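Local coordinates for ethanolamine utilization protein EutS (PDB 6XPJ) that forms flat hexamers as a shell protein, probably a minor one, of the bacterial microcompartment for choline utilization, at the interface of chains A and B. Coordinates in Å, arbitrary orientation; residue numbers count along the deposited sequence, not the author numbering. Chains: chain A/B, Ethanolamine utilization protein EutS.

The interface of chains A and B. Residues chain A 17-19, 54; chain B 21, 23, 51, 53.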
# COMPACT_ATOMS: atom_id res chain seq x y z
N VAL A 17 -12.03 0.14 -3.15
CA VAL A 17 -11.87 0.03 -4.62
C VAL A 17 -11.17 1.31 -5.05
O VAL A 17 -11.28 2.33 -4.38
CB VAL A 17 -13.21 -0.18 -5.34
CG1 VAL A 17 -13.93 -1.44 -4.83
CG2 VAL A 17 -14.12 1.03 -5.22
N PRO A 18 -10.48 1.29 -6.19
CA PRO A 18 -9.91 2.53 -6.70
C PRO A 18 -11.01 3.45 -7.21
O PRO A 18 -11.99 3.01 -7.79
CB PRO A 18 -9.01 2.09 -7.85
CG PRO A 18 -9.36 0.66 -8.15
CD PRO A 18 -10.25 0.15 -7.05
N GLY A 19 -10.82 4.75 -7.01
CA GLY A 19 -11.62 5.75 -7.70
C GLY A 19 -11.14 5.97 -9.13
O GLY A 19 -10.26 5.25 -9.64
N PRO A 54 -7.62 4.67 -11.56
CA PRO A 54 -6.73 3.60 -11.14
C PRO A 54 -5.41 3.66 -11.92
O PRO A 54 -5.35 4.23 -13.01
CB PRO A 54 -7.56 2.33 -11.47
CG PRO A 54 -8.41 2.73 -12.61
CD PRO A 54 -8.74 4.18 -12.36
N GLN B 21 -14.87 -5.24 -7.98
CA GLN B 21 -15.11 -4.18 -8.99
C GLN B 21 -14.16 -4.35 -10.16
O GLN B 21 -12.96 -4.65 -9.93
CB GLN B 21 -14.91 -2.80 -8.35
CG GLN B 21 -15.18 -1.64 -9.30
CD GLN B 21 -15.32 -0.36 -8.54
OE1 GLN B 21 -16.31 -0.17 -7.82
NE2 GLN B 21 -14.33 0.50 -8.67
N THR B 23 -12.74 -1.58 -12.54
CA THR B 23 -12.69 -0.10 -12.57
C THR B 23 -12.30 0.38 -13.97
O THR B 23 -12.49 1.57 -14.27
CB THR B 23 -11.75 0.43 -11.50
OG1 THR B 23 -12.03 -0.23 -10.26
CG2 THR B 23 -11.87 1.93 -11.32
N SER B 51 -8.49 -3.22 -15.04
CA SER B 51 -8.22 -2.99 -13.59
C SER B 51 -9.29 -3.71 -12.79
O SER B 51 -10.48 -3.44 -13.01
CB SER B 51 -8.25 -1.52 -13.31
OG SER B 51 -7.98 -1.28 -11.92
N THR B 53 -10.44 -5.59 -8.80
CA THR B 53 -10.34 -5.74 -7.35
C THR B 53 -11.33 -6.83 -6.95
O THR B 53 -12.47 -6.77 -7.39
CB THR B 53 -10.68 -4.44 -6.62
OG1 THR B 53 -9.97 -3.36 -7.25
CG2 THR B 53 -10.44 -4.60 -5.13
O HOH W 1 -14.56 3.43 -8.73
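The CG-CD edge of the A:Pro18 ring meets two threonine hydroxyls of chain B, which reach it from directions about a right angle apart: CG lies 3.5 Å from B:Thr23 OG1, while CD lies 3.5 Å from B:Thr53 OG1. The ring crosses the B:Thr23 side chain at a slant and runs antiparallel past that of B:Thr53. One residue earlier, A:Val17 crosses B:Gln21 at about a right angle and lies over one face of its amide, CB above the face and CG2 displaced toward its rim, 3.5 Å from NE2; CG1 turns toward CB of the glutamine. B:Gln21 reaches this place as an extended arm, CG anti to the backbone N (chi1 -178°). A nearly straight hydrogen bond within chain B, from NE2 to B:Thr23 OG1 (2.9 Å, 174° at H), probably helps set the rotation of its amide, with the oxygen almost exactly in the amide plane. The same NE2 also bonds to a water, which in turn lies 2.8 Å from the carbonyl O of A:Pro18, so a polar bridge spans the chains beside the apolar contact. Farther along, the B:Thr23 methyl CG2 sits 3.8 Å from CG of A:Pro54, a proline that follows a cis peptide bond, and B:Ser51 OG faces CB of that ring at 3.7 Å. The patch thus seats the end of A's strand 11-18, together with the loop at A:Pro54, on B's strands 21-28 and 46-53, helping to join neighbouring subunits of the CutR hexamer.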